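Local coordinates for protein glutamate--tRNA ligase, cytoplasmic (PDB 2HRA) that attaches glutamate to its cognate tRNA using ATP, and carries an N-terminal GST-like domain that binds the cofactor Arc1p, at residues A94-L99 / L116-S121; K102-K107 / V140-A145. One frame throughout, in Å; residues are numbered along the deposited sequence.

Contact 1: residues A94-L99 / L116-S121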
loop_
_atom_site.group_PDB
_atom_site.type_symbol
_atom_site.label_atom_id
_atom_site.label_comp_id
_atom_site.label_asym_id
_atom_site.label_seq_id
_atom_site.Cartn_x
_atom_site.Cartn_y
_atom_site.Cartn_z
ATOM N N ALA A 94 -0.604 1.408 14.221
ATOM C CA ALA A 94 -0.422 -0.054 14.206
ATOM C C ALA A 94 -1.716 -0.838 14.082
ATOM O O ALA A 94 -1.746 -1.846 13.406
ATOM C CB ALA A 94 0.342 -0.508 15.423
ATOM N N LYS A 95 -2.790 -0.408 14.742
ATOM C CA LYS A 95 -4.084 -1.120 14.615
ATOM C C LYS A 95 -4.565 -1.178 13.185
ATOM O O LYS A 95 -5.137 -2.176 12.748
ATOM C CB LYS A 95 -5.193 -0.419 15.394
ATOM C CG LYS A 95 -5.042 -0.364 16.900
ATOM C CD LYS A 95 -6.377 -0.054 17.593
ATOM C CE LYS A 95 -7.392 0.792 16.741
ATOM N NZ LYS A 95 -8.425 -0.014 15.976
ATOM N N TRP A 96 -4.391 -0.081 12.459
ATOM C CA TRP A 96 -4.952 0.015 11.140
ATOM C C TRP A 96 -4.014 -0.619 10.136
ATOM O O TRP A 96 -4.438 -1.195 9.168
ATOM C CB TRP A 96 -5.296 1.466 10.794
ATOM C CG TRP A 96 -6.450 1.929 11.579
ATOM C CD1 TRP A 96 -6.429 2.708 12.702
ATOM C CD2 TRP A 96 -7.831 1.599 11.343
ATOM N NE1 TRP A 96 -7.714 2.875 13.181
ATOM C CE2 TRP A 96 -8.587 2.210 12.356
ATOM C CE3 TRP A 96 -8.495 0.853 10.365
ATOM C CZ2 TRP A 96 -9.981 2.090 12.427
ATOM C CZ3 TRP A 96 -9.862 0.731 10.438
ATOM C CH2 TRP A 96 -10.598 1.345 11.454
ATOM N N VAL A 97 -2.727 -0.506 10.361
ATOM C CA VAL A 97 -1.762 -1.247 9.560
ATOM C C VAL A 97 -1.939 -2.745 9.740
ATOM O O VAL A 97 -1.868 -3.487 8.777
ATOM C CB VAL A 97 -0.352 -0.866 9.933
ATOM C CG1 VAL A 97 0.626 -1.787 9.202
ATOM C CG2 VAL A 97 -0.134 0.612 9.569
ATOM N N ASN A 98 -2.182 -3.186 10.973
ATOM C CA ASN A 98 -2.517 -4.594 11.230
ATOM C C ASN A 98 -3.762 -5.043 10.485
ATOM O O ASN A 98 -3.780 -6.119 9.874
ATOM C CB ASN A 98 -2.710 -4.826 12.727
ATOM C CG ASN A 98 -1.404 -4.756 13.505
ATOM O OD1 ASN A 98 -0.315 -4.958 12.955
ATOM N ND2 ASN A 98 -1.505 -4.480 14.798
ATOM N N LEU A 99 -4.825 -4.243 10.538
ATOM C CA LEU A 99 -6.051 -4.585 9.806
ATOM C C LEU A 99 -5.793 -4.752 8.311
ATOM O O LEU A 99 -6.284 -5.691 7.677
ATOM C CB LEU A 99 -7.141 -3.509 10.003
ATOM C CG LEU A 99 -8.474 -3.873 9.318
ATOM C CD1 LEU A 99 -9.158 -5.051 10.017
ATOM C CD2 LEU A 99 -9.408 -2.680 9.214
ATOM N N LEU A 116 -14.232 -4.237 6.024
ATOM C CA LEU A 116 -14.633 -3.066 5.274
ATOM C C LEU A 116 -15.678 -2.225 6.007
ATOM O O LEU A 116 -15.739 -1.008 5.827
ATOM C CB LEU A 116 -15.189 -3.486 3.887
ATOM C CG LEU A 116 -14.161 -3.901 2.827
ATOM C CD1 LEU A 116 -14.833 -4.560 1.625
ATOM C CD2 LEU A 116 -13.307 -2.671 2.412
ATOM N N GLU A 117 -16.500 -2.869 6.832
ATOM C CA GLU A 117 -17.508 -2.142 7.618
ATOM C C GLU A 117 -16.837 -1.346 8.708
ATOM O O GLU A 117 -17.225 -0.208 8.998
ATOM C CB GLU A 117 -18.512 -3.101 8.234
ATOM C CG GLU A 117 -19.627 -2.455 9.063
ATOM C CD GLU A 117 -20.327 -1.294 8.372
ATOM O OE1 GLU A 117 -20.715 -1.484 7.207
ATOM O OE2 GLU A 117 -20.459 -0.197 8.992
ATOM N N THR A 118 -15.846 -1.972 9.327
ATOM C CA THR A 118 -15.076 -1.307 10.367
ATOM C C THR A 118 -14.400 -0.037 9.844
ATOM O O THR A 118 -14.426 1.020 10.511
ATOM C CB THR A 118 -14.046 -2.274 10.955
ATOM O OG1 THR A 118 -14.748 -3.383 11.524
ATOM C CG2 THR A 118 -13.230 -1.591 12.048
ATOM N N LEU A 119 -13.750 -0.152 8.685
ATOM C CA LEU A 119 -13.082 0.985 8.044
ATOM C C LEU A 119 -14.099 2.065 7.596
ATOM O O LEU A 119 -13.879 3.280 7.744
ATOM C CB LEU A 119 -12.277 0.484 6.841
ATOM C CG LEU A 119 -11.425 1.471 6.016
ATOM C CD1 LEU A 119 -10.404 2.265 6.925
ATOM C CD2 LEU A 119 -10.717 0.765 4.836
ATOM N N ASP A 120 -15.213 1.615 7.030
ATOM C CA ASP A 120 -16.303 2.543 6.632
ATOM C C ASP A 120 -16.819 3.373 7.819
ATOM O O ASP A 120 -16.996 4.613 7.703
ATOM C CB ASP A 120 -17.430 1.771 5.978
ATOM C CG ASP A 120 -18.405 2.661 5.182
ATOM O OD1 ASP A 120 -18.029 3.155 4.103
ATOM O OD2 ASP A 120 -19.576 2.817 5.609
ATOM N N SER A 121 -17.027 2.716 8.961
ATOM C CA SER A 121 -17.544 3.404 10.142
ATOM C C SER A 121 -16.501 4.398 10.628
ATOM O O SER A 121 -16.831 5.501 11.017
ATOM C CB SER A 121 -17.913 2.419 11.274
ATOM O OG SER A 121 -19.024 1.596 10.938
#
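Trp-96 and Leu-119 meet through different first torsions. In Trp-96, CG stands anti to the carbonyl carbon (chi1 -71°), and the six-membered end of the indole reaches across to helix 109-122. In Leu-119, CG lies anti to the backbone N (chi1 -177°), which brings CD1 to the indole. CD1 of Leu-119 sits 3.9 Å from CZ3 of Trp-96 and approaches the ring obliquely. The outer corner of the indole also touches the backbone: CZ3 of Trp-96 is 4.0 Å from CA of Leu-119. Next to it, CH2 of Trp-96 lies 4.0 Å from the carbonyl O of Thr-118, which is at the ring edge, near its plane. The methyl CG2 of Thr-118 is also 4.0 Å from CH2 of Trp-96. No hydrogen bond joins the two segments. Their nearest CA atoms, of Trp-96 and Leu-119, are 8.8 Å apart, and the indole bridges that distance. With an alanine here the ring would be gone, and CD1 of Leu-119 and CG2 of Thr-118 would probably face a gap between the helices. Trp-96 and Leu-119 both pack on Ile-129 in a loop. Helix 137-148 adds Ala-138 against Trp-96 and Leu-146 against Leu-119, so three helices of the GST-like fold meet here.

Contact 2: residues K102-K107 / V140-A145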
loop_
_atom_site.group_PDB
_atom_site.type_symbol
_atom_site.label_atom_id
_atom_site.label_comp_id
_atom_site.label_asym_id
_atom_site.label_seq_id
_atom_site.Cartn_x
_atom_site.Cartn_y
_atom_site.Cartn_z
ATOM N N LYS A 102 -3.314 -7.925 7.851
ATOM C CA LYS A 102 -3.850 -9.190 8.347
ATOM C C LYS A 102 -5.246 -9.499 7.852
ATOM O O LYS A 102 -5.623 -10.661 7.792
ATOM C CB LYS A 102 -3.867 -9.203 9.868
ATOM C CG LYS A 102 -2.496 -9.193 10.481
ATOM C CD LYS A 102 -2.560 -8.896 11.959
ATOM C CE LYS A 102 -1.157 -8.696 12.543
ATOM N NZ LYS A 102 -1.153 -8.949 14.011
ATOM N N GLU A 103 -6.024 -8.472 7.509
ATOM C CA GLU A 103 -7.417 -8.692 7.169
ATOM C C GLU A 103 -7.828 -8.195 5.784
ATOM O O GLU A 103 -8.462 -8.947 5.055
ATOM C CB GLU A 103 -8.318 -8.124 8.268
ATOM C CG GLU A 103 -7.776 -8.382 9.662
ATOM C CD GLU A 103 -8.844 -8.725 10.639
ATOM O OE1 GLU A 103 -9.741 -7.874 10.810
ATOM O OE2 GLU A 103 -8.794 -9.837 11.233
ATOM N N LEU A 104 -7.462 -6.976 5.390
ATOM C CA LEU A 104 -7.942 -6.446 4.114
ATOM C C LEU A 104 -7.335 -7.097 2.864
ATOM O O LEU A 104 -7.919 -6.992 1.772
ATOM C CB LEU A 104 -7.788 -4.918 4.032
ATOM C CG LEU A 104 -8.563 -4.062 5.047
ATOM C CD1 LEU A 104 -8.178 -2.610 4.888
ATOM C CD2 LEU A 104 -10.081 -4.243 4.888
ATOM N N VAL A 105 -6.207 -7.792 3.004
ATOM C CA VAL A 105 -5.598 -8.497 1.848
ATOM C C VAL A 105 -6.197 -9.893 1.574
ATOM O O VAL A 105 -5.982 -10.480 0.495
ATOM C CB VAL A 105 -4.070 -8.662 1.997
ATOM C CG1 VAL A 105 -3.406 -7.297 1.913
ATOM C CG2 VAL A 105 -3.729 -9.414 3.268
ATOM N N ILE A 106 -6.932 -10.402 2.556
ATOM C CA ILE A 106 -7.441 -11.765 2.541
ATOM C C ILE A 106 -8.725 -11.841 1.741
ATOM O O ILE A 106 -9.689 -11.110 2.022
ATOM C CB ILE A 106 -7.687 -12.272 3.979
ATOM C CG1 ILE A 106 -6.374 -12.285 4.759
ATOM C CG2 ILE A 106 -8.263 -13.692 3.982
ATOM C CD1 ILE A 106 -6.451 -13.009 6.095
ATOM N N LYS A 107 -8.735 -12.752 0.760
ATOM C CA LYS A 107 -9.870 -12.938 -0.117
ATOM C C LYS A 107 -10.861 -13.931 0.489
ATOM O O LYS A 107 -11.004 -15.076 0.040
ATOM C CB LYS A 107 -9.416 -13.344 -1.532
ATOM C CG LYS A 107 -8.697 -12.188 -2.308
ATOM C CD LYS A 107 -8.713 -12.502 -3.817
ATOM C CE LYS A 107 -7.963 -11.471 -4.692
ATOM N NZ LYS A 107 -8.006 -11.919 -6.144
ATOM N N VAL A 140 -2.030 4.470 4.006
ATOM C CA VAL A 140 -1.178 3.870 2.974
ATOM C C VAL A 140 -1.328 2.368 2.992
ATOM O O VAL A 140 -1.487 1.724 1.955
ATOM C CB VAL A 140 0.299 4.302 3.182
ATOM C CG1 VAL A 140 1.223 3.592 2.246
ATOM C CG2 VAL A 140 0.434 5.823 3.023
ATOM N N ALA A 141 -1.313 1.809 4.184
ATOM C CA ALA A 141 -1.439 0.382 4.339
ATOM C C ALA A 141 -2.809 -0.107 3.905
ATOM O O ALA A 141 -2.903 -1.134 3.215
ATOM C CB ALA A 141 -1.133 -0.023 5.791
ATOM N N CYS A 142 -3.881 0.609 4.286
ATOM C CA CYS A 142 -5.225 0.162 3.928
ATOM C C CYS A 142 -5.501 0.363 2.456
ATOM O O CYS A 142 -6.152 -0.484 1.826
ATOM C CB CYS A 142 -6.299 0.816 4.808
ATOM S SG CYS A 142 -6.228 0.319 6.551
ATOM N N TRP A 143 -4.986 1.439 1.879
ATOM C CA TRP A 143 -5.197 1.671 0.452
ATOM C C TRP A 143 -4.481 0.625 -0.391
ATOM O O TRP A 143 -5.076 0.038 -1.306
ATOM C CB TRP A 143 -4.743 3.045 0.018
ATOM C CG TRP A 143 -5.352 3.458 -1.312
ATOM C CD1 TRP A 143 -6.460 4.196 -1.470
ATOM C CD2 TRP A 143 -4.852 3.183 -2.644
ATOM N NE1 TRP A 143 -6.706 4.400 -2.807
ATOM C CE2 TRP A 143 -5.739 3.773 -3.546
ATOM C CE3 TRP A 143 -3.753 2.461 -3.154
ATOM C CZ2 TRP A 143 -5.574 3.685 -4.939
ATOM C CZ3 TRP A 143 -3.586 2.383 -4.513
ATOM C CH2 TRP A 143 -4.483 3.004 -5.396
ATOM N N GLY A 144 -3.219 0.383 -0.075
ATOM C CA GLY A 144 -2.432 -0.659 -0.741
ATOM C C GLY A 144 -3.058 -2.027 -0.634
ATOM O O GLY A 144 -3.187 -2.741 -1.628
ATOM N N ALA A 145 -3.496 -2.391 0.563
ATOM C CA ALA A 145 -4.165 -3.673 0.782
ATOM C C ALA A 145 -5.381 -3.807 -0.147
ATOM O O ALA A 145 -5.561 -4.838 -0.803
ATOM C CB ALA A 145 -4.566 -3.831 2.259
#
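CB of Ala-145 is the small bump of this contact. It fits against a shallow hollow formed by two consecutive residues, Leu-104 and Val-105. One wall is CB of Leu-104, 3.8 Å from CB of Ala-145. On the other, CG1 of Val-105 is 3.7 Å from CB of Ala-145. The short side chain permits a close backbone approach, with CA of Val-105 only 5.1 Å from CA of Ala-145. CG1 of Val-105 stands anti to its carbonyl carbon (chi1 -68°) and also reaches CA of Ala-145, at 3.9 Å. Leu-104 supplies the larger bump. It extends to Cys-142, one helical turn before Ala-145: CD1 of Leu-104 is 3.9 Å from SG of Cys-142 and as far from its CB. Leu-104 therefore spans one turn of the facing helix: its base meets Ala-145 and its tip meets Cys-142. All these touches are apolar. Helix 90-104 takes a wider pi-type turn at 102-104, next to this contact. Ala-100, earlier on that helix, also packs on Cys-142 and Ala-145. Cys-142 further touches Trp-167 of helix 162-172, while Val-105 reaches Ile-31 in the loop before helix 34-46. Helix 137-148 is thus packed among other helices in the core of the GST-like domain.

How the contacts relate
The centres of contacts 1 and 2 lie about 9 Å apart. Both use helix 90-104: contact 1 its middle, contact 2 residues further along and the loop that follows. Their partners, helices 109-122 and 137-148, follow each other in the chain, and the segments alternate in the order 94-99, 102-107, 116-121, 140-145. The contacts also touch directly. Leu-99 O and Leu-104 N probably form a hydrogen bond spanning five residues, as in a pi-type turn, and Val-97 CG2 packs on Ala-141 CB. Together they join three helices into one core within the helical part of the GST-like domain. Residues 124-133 and 159-175, which interact with Arc1p, include Ile-129 and Trp-167, which pack against this core.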